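PDB 6LWZ: bacteriocin from Brevibacillus sp. SKDU10, which acts as an antimicrobial peptide of the laterosporulin family, a small disulfide-bonded, defensin-like toxin that probably attacks competing bacterial cells. Local coordinates for residues N4-A9 / V31-M36; K26-V31 / T45-P50. All coordinates share one frame; numbering follows the deposited sequence.

Contact 1 (N4-A9 / V31-M36); sequences NQCPDA and VYVACM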
loop_
_atom_site.group_PDB
_atom_site.type_symbol
_atom_site.label_atom_id
_atom_site.label_comp_id
_atom_site.label_asym_id
_atom_site.label_seq_id
_atom_site.Cartn_x
_atom_site.Cartn_y
_atom_site.Cartn_z
ATOM N N ASN A 4 -2.068 2.659 9.420
ATOM C CA ASN A 4 -1.945 1.771 10.565
ATOM C C ASN A 4 -0.453 1.569 10.749
ATOM O O ASN A 4 0.308 1.695 9.785
ATOM C CB ASN A 4 -2.624 0.425 10.288
ATOM C CG ASN A 4 -4.117 0.553 10.017
ATOM O OD1 ASN A 4 -4.549 0.588 8.867
ATOM N ND2 ASN A 4 -4.909 0.610 11.072
ATOM N N GLN A 5 -0.024 1.278 11.972
ATOM C CA GLN A 5 1.378 0.937 12.219
ATOM C C GLN A 5 1.515 -0.157 13.270
ATOM O O GLN A 5 0.543 -0.550 13.915
ATOM C CB GLN A 5 2.205 2.186 12.577
ATOM C CG GLN A 5 2.728 2.937 11.353
ATOM C CD GLN A 5 3.796 3.975 11.670
ATOM O OE1 GLN A 5 4.205 4.146 12.822
ATOM N NE2 GLN A 5 4.247 4.687 10.639
ATOM N N CYS A 6 2.738 -0.662 13.400
ATOM C CA CYS A 6 3.029 -1.800 14.259
ATOM C C CYS A 6 3.277 -1.372 15.698
ATOM O O CYS A 6 3.828 -0.296 15.937
ATOM C CB CYS A 6 4.238 -2.547 13.710
ATOM S SG CYS A 6 3.978 -3.037 11.994
ATOM N N PRO A 7 2.873 -2.216 16.665
ATOM C CA PRO A 7 3.020 -1.872 18.085
ATOM C C PRO A 7 4.460 -1.555 18.510
ATOM O O PRO A 7 4.692 -0.587 19.240
ATOM C CB PRO A 7 2.515 -3.128 18.810
ATOM C CG PRO A 7 1.642 -3.827 17.827
ATOM C CD PRO A 7 2.219 -3.527 16.480
ATOM N N ASP A 8 5.408 -2.364 18.050
ATOM C CA ASP A 8 6.816 -2.215 18.433
ATOM C C ASP A 8 7.748 -2.064 17.221
ATOM O O ASP A 8 8.611 -1.181 17.204
ATOM C CB ASP A 8 7.265 -3.385 19.325
ATOM C CG ASP A 8 6.855 -4.744 18.779
ATOM O OD1 ASP A 8 6.267 -4.799 17.678
ATOM O OD2 ASP A 8 7.121 -5.762 19.453
ATOM N N ALA A 9 7.578 -2.922 16.216
ATOM C CA ALA A 9 8.393 -2.846 15.005
ATOM C C ALA A 9 7.741 -3.547 13.817
ATOM O O ALA A 9 7.003 -4.521 13.973
ATOM C CB ALA A 9 9.773 -3.431 15.267
ATOM N N VAL A 31 0.008 -0.473 -0.532
ATOM C CA VAL A 31 1.136 -0.836 0.313
ATOM C C VAL A 31 0.627 -1.230 1.694
ATOM O O VAL A 31 -0.123 -0.487 2.329
ATOM C CB VAL A 31 2.142 0.331 0.449
ATOM C CG1 VAL A 31 3.345 -0.065 1.304
ATOM C CG2 VAL A 31 2.611 0.790 -0.917
ATOM N N TYR A 32 1.053 -2.402 2.149
ATOM C CA TYR A 32 0.725 -2.905 3.477
ATOM C C TYR A 32 2.007 -3.102 4.268
ATOM O O TYR A 32 3.082 -3.293 3.691
ATOM C CB TYR A 32 -0.016 -4.241 3.369
ATOM C CG TYR A 32 -1.482 -4.113 3.023
ATOM C CD1 TYR A 32 -1.883 -3.723 1.751
ATOM C CD2 TYR A 32 -2.470 -4.396 3.968
ATOM C CE1 TYR A 32 -3.227 -3.605 1.426
ATOM C CE2 TYR A 32 -3.819 -4.283 3.658
ATOM C CZ TYR A 32 -4.195 -3.885 2.384
ATOM O OH TYR A 32 -5.530 -3.765 2.062
ATOM N N VAL A 33 1.880 -3.045 5.590
ATOM C CA VAL A 33 2.969 -3.396 6.503
ATOM C C VAL A 33 2.637 -4.732 7.143
ATOM O O VAL A 33 1.508 -4.948 7.596
ATOM C CB VAL A 33 3.209 -2.343 7.625
ATOM C CG1 VAL A 33 3.326 -0.949 7.046
ATOM C CG2 VAL A 33 2.108 -2.367 8.674
ATOM N N ALA A 34 3.608 -5.638 7.151
ATOM C CA ALA A 34 3.511 -6.856 7.934
ATOM C C ALA A 34 4.265 -6.589 9.216
ATOM O O ALA A 34 5.457 -6.304 9.191
ATOM C CB ALA A 34 4.110 -8.028 7.192
ATOM N N CYS A 35 3.550 -6.635 10.330
ATOM C CA CYS A 35 4.132 -6.366 11.638
ATOM C C CYS A 35 4.758 -7.622 12.235
ATOM O O CYS A 35 4.378 -8.743 11.888
ATOM C CB CYS A 35 3.058 -5.832 12.591
ATOM S SG CYS A 35 2.345 -4.243 12.105
ATOM N N MET A 36 5.604 -7.414 13.224
ATOM C CA MET A 36 6.132 -8.506 13.991
ATOM C C MET A 36 4.954 -9.008 14.831
ATOM O O MET A 36 4.663 -10.149 14.799
ATOM C CB MET A 36 7.283 -8.071 14.891
ATOM C CG MET A 36 8.516 -7.535 14.208
ATOM S SD MET A 36 9.505 -8.631 13.218
ATOM C CE MET A 36 10.292 -9.629 14.440
#
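Cys6 and Cys35 meet through matching first torsions: in each, SG lies anti to the carbonyl carbon and beside the backbone N, with chi1 -56° in Cys6 and a similar value in Cys35. CB of each points toward the other segment, and the sulfurs join as a disulfide, Cys6 SG to Cys35 SG 2.0 Å, with a torsion about the S–S bond of -83°, close to the relaxed right-angled value. The two CA atoms, Cys6 CA and Cys35 CA, are thereby held 5.4 Å apart. Next to the bridge, Val33 CG2, set between its own backbone N and carbonyl carbon, approaches Cys6 SG at 3.9 Å, and the sulfur packs against this one methyl group. Pro7 adds a looser touch, its CD 4.4 Å from Cys35 SG. This is one of three disulfides in the laterosporulin defensin-like fold, a three-stranded antiparallel sheet without helix; it ties the N-terminal loop before strand 10-20 to the last residue of the central strand 26-35. Val33 also touches Phe13 and Cys43 of the two flanking strands and Cys2 of the N-terminal loop. Farther along, the loop comes back to the chain just past the strand: Met36 N donates to Ala9 O, a bond that is nearly straight (167° at the hydrogen) but weak at 3.3 Å. The Met36 side chain leaves its CG 3.4 Å from Ala9 O, while bends at chi2 and chi3 carry its end away from the loop. Within the loop, Asp8 OD1 accepts Ala9 N at 2.7 Å, the donor standing above the carboxylate plane.

Contact 2 (K26-V31 / T45-P50); sequences KYYKQV and TEWGGP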
loop_
_atom_site.group_PDB
_atom_site.type_symbol
_atom_site.label_atom_id
_atom_site.label_comp_id
_atom_site.label_asym_id
_atom_site.label_seq_id
_atom_site.Cartn_x
_atom_site.Cartn_y
_atom_site.Cartn_z
ATOM N N LYS A 26 -4.570 6.718 -12.643
ATOM C CA LYS A 26 -3.126 6.533 -12.628
ATOM C C LYS A 26 -2.906 5.116 -12.144
ATOM O O LYS A 26 -3.704 4.580 -11.362
ATOM C CB LYS A 26 -2.439 7.498 -11.654
ATOM C CG LYS A 26 -2.209 8.910 -12.180
ATOM C CD LYS A 26 -1.530 9.805 -11.144
ATOM C CE LYS A 26 -2.482 10.209 -10.031
ATOM N NZ LYS A 26 -1.817 11.045 -9.000
ATOM N N TYR A 27 -1.825 4.503 -12.601
ATOM C CA TYR A 27 -1.409 3.230 -12.040
ATOM C C TYR A 27 -1.169 3.420 -10.554
ATOM O O TYR A 27 -0.710 4.483 -10.133
ATOM C CB TYR A 27 -0.144 2.735 -12.728
ATOM C CG TYR A 27 -0.391 2.302 -14.147
ATOM C CD1 TYR A 27 -1.270 1.264 -14.422
ATOM C CD2 TYR A 27 0.245 2.928 -15.219
ATOM C CE1 TYR A 27 -1.514 0.854 -15.719
ATOM C CE2 TYR A 27 0.004 2.525 -16.527
ATOM C CZ TYR A 27 -0.877 1.483 -16.771
ATOM O OH TYR A 27 -1.136 1.058 -18.062
ATOM N N TYR A 28 -1.508 2.418 -9.751
ATOM C CA TYR A 28 -1.274 2.506 -8.313
ATOM C C TYR A 28 -0.960 1.151 -7.677
ATOM O O TYR A 28 -1.291 0.090 -8.218
ATOM C CB TYR A 28 -2.463 3.182 -7.597
ATOM C CG TYR A 28 -3.682 2.299 -7.459
ATOM C CD1 TYR A 28 -4.456 1.986 -8.566
ATOM C CD2 TYR A 28 -4.055 1.768 -6.227
ATOM C CE1 TYR A 28 -5.571 1.179 -8.459
ATOM C CE2 TYR A 28 -5.175 0.958 -6.107
ATOM C CZ TYR A 28 -5.927 0.669 -7.229
ATOM O OH TYR A 28 -7.026 -0.145 -7.141
ATOM N N LYS A 29 -0.297 1.219 -6.527
ATOM C CA LYS A 29 0.019 0.047 -5.719
ATOM C C LYS A 29 -0.504 0.281 -4.319
ATOM O O LYS A 29 -0.313 1.363 -3.765
ATOM C CB LYS A 29 1.529 -0.181 -5.653
ATOM C CG LYS A 29 2.191 -0.327 -7.011
ATOM C CD LYS A 29 3.699 -0.457 -6.888
ATOM C CE LYS A 29 4.367 -0.295 -8.240
ATOM N NZ LYS A 29 5.823 -0.560 -8.164
ATOM N N GLN A 30 -1.177 -0.717 -3.761
ATOM C CA GLN A 30 -1.567 -0.680 -2.362
ATOM C C GLN A 30 -0.413 -1.231 -1.542
ATOM O O GLN A 30 0.081 -2.316 -1.831
ATOM C CB GLN A 30 -2.827 -1.508 -2.115
ATOM C CG GLN A 30 -4.086 -0.958 -2.768
ATOM C CD GLN A 30 -4.609 0.297 -2.096
ATOM O OE1 GLN A 30 -3.912 1.312 -2.009
ATOM N NE2 GLN A 30 -5.853 0.240 -1.631
ATOM N N VAL A 31 0.008 -0.473 -0.532
ATOM C CA VAL A 31 1.136 -0.836 0.313
ATOM C C VAL A 31 0.627 -1.230 1.694
ATOM O O VAL A 31 -0.123 -0.487 2.329
ATOM C CB VAL A 31 2.142 0.331 0.449
ATOM C CG1 VAL A 31 3.345 -0.065 1.304
ATOM C CG2 VAL A 31 2.611 0.790 -0.917
ATOM N N THR A 45 -1.148 4.244 -0.422
ATOM C CA THR A 45 -1.215 4.041 -1.863
ATOM C C THR A 45 -0.015 4.725 -2.500
ATOM O O THR A 45 0.300 5.865 -2.153
ATOM C CB THR A 45 -2.507 4.658 -2.446
ATOM O OG1 THR A 45 -3.646 3.904 -2.005
ATOM C CG2 THR A 45 -2.470 4.685 -3.986
ATOM N N GLU A 46 0.629 4.033 -3.438
ATOM C CA GLU A 46 1.776 4.555 -4.186
ATOM C C GLU A 46 1.349 4.805 -5.630
ATOM O O GLU A 46 0.845 3.898 -6.284
ATOM C CB GLU A 46 2.919 3.534 -4.143
ATOM C CG GLU A 46 4.125 3.858 -5.012
ATOM C CD GLU A 46 4.883 5.095 -4.566
ATOM O OE1 GLU A 46 4.693 5.552 -3.413
ATOM O OE2 GLU A 46 5.688 5.611 -5.372
ATOM N N TRP A 47 1.554 6.018 -6.133
ATOM C CA TRP A 47 1.058 6.386 -7.461
ATOM C C TRP A 47 2.081 6.139 -8.557
ATOM O O TRP A 47 3.272 6.363 -8.372
ATOM C CB TRP A 47 0.634 7.851 -7.501
ATOM C CG TRP A 47 -0.515 8.173 -6.610
ATOM C CD1 TRP A 47 -0.506 9.014 -5.539
ATOM C CD2 TRP A 47 -1.850 7.658 -6.706
ATOM N NE1 TRP A 47 -1.748 9.053 -4.959
ATOM C CE2 TRP A 47 -2.593 8.233 -5.658
ATOM C CE3 TRP A 47 -2.486 6.767 -7.580
ATOM C CZ2 TRP A 47 -3.946 7.945 -5.452
ATOM C CZ3 TRP A 47 -3.832 6.478 -7.375
ATOM C CH2 TRP A 47 -4.546 7.064 -6.316
ATOM N N GLY A 48 1.590 5.687 -9.704
ATOM C CA GLY A 48 2.410 5.459 -10.885
ATOM C C GLY A 48 2.081 6.450 -11.986
ATOM O O GLY A 48 1.621 7.569 -11.725
ATOM N N GLY A 49 2.297 6.030 -13.226
ATOM C CA GLY A 49 2.109 6.909 -14.376
ATOM C C GLY A 49 0.652 7.177 -14.696
ATOM O O GLY A 49 -0.248 6.649 -14.025
ATOM N N PRO A 50 0.404 8.007 -15.723
ATOM C CA PRO A 50 -0.961 8.207 -16.165
ATOM C C PRO A 50 -1.506 6.945 -16.816
ATOM O O PRO A 50 -0.753 6.038 -17.191
ATOM C CB PRO A 50 -0.861 9.357 -17.162
ATOM C CG PRO A 50 0.533 9.337 -17.639
ATOM C CD PRO A 50 1.371 8.742 -16.550
#
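Lys29 and Glu46 form a hydrogen-bonded antiparallel pair in which each backbone N–H meets the other's carbonyl: Lys29 N to Glu46 O and Glu46 N to Lys29 O are both 2.9 Å, the second the straighter. On the Gln30–Thr45 side, Thr45 OG1 donates to Gln30 OE1 at 2.6 Å, and the bend at chi2 of Gln30 (-72°), which turns CD, helps bring the amide over to the hydroxyl. The same hydroxyl is hydrogen-bonded to Tyr42 OH, giving this polar atom two partners. These strands, 26-35 and 40-48, make the second hairpin of the defensin-like sheet, and a beta bulge shifts their register by one residue between Lys26 and Tyr28. Around it Tyr27 uses both backbone groups, but with different partners: Tyr27 N gives to Gly49 O at 3.0 Å, whereas Tyr27 O takes Gly48 N at a short 2.6 Å from 39° above its carbonyl plane. Trp47 extends on the same face of the sheet as Tyr28 and Thr45. Over one face of the indole, Lys26 NZ lies 4.1 Å from the centroid of the five-membered ring and 15° off its normal, a cation-pi contact; a weak, long ion pair with Glu24 gives the ammonium a second partner. Thr45 CG2 lies over the opposite face, offset toward the rim, and Tyr28 CB approaches Trp47 CZ3 at 3.6 Å. On the other side of the sheet, Glu46 directs its carboxylate to Arg44 as a salt bridge.

Overall arrangement
Both contacts use the central strand 26-35, contact 1 its C-terminal end and contact 2 its N-terminal half, overlapping at Val31; their centres stand about 20 Å apart, on opposite sides of the chain's centre. Contact 1 is partly buried and attaches an irregular loop; its main tie is a covalent link, beside one weak backbone bond, with 274 Å² of surface covered. Contact 2 lies at the surface and joins neighbouring strands; it buries 577 Å² and is held by four backbone hydrogen bonds, one side-chain hydrogen bond and a cation-pi pair. The former is mostly sulfur and aliphatic chemistry, the latter mostly polar and aromatic.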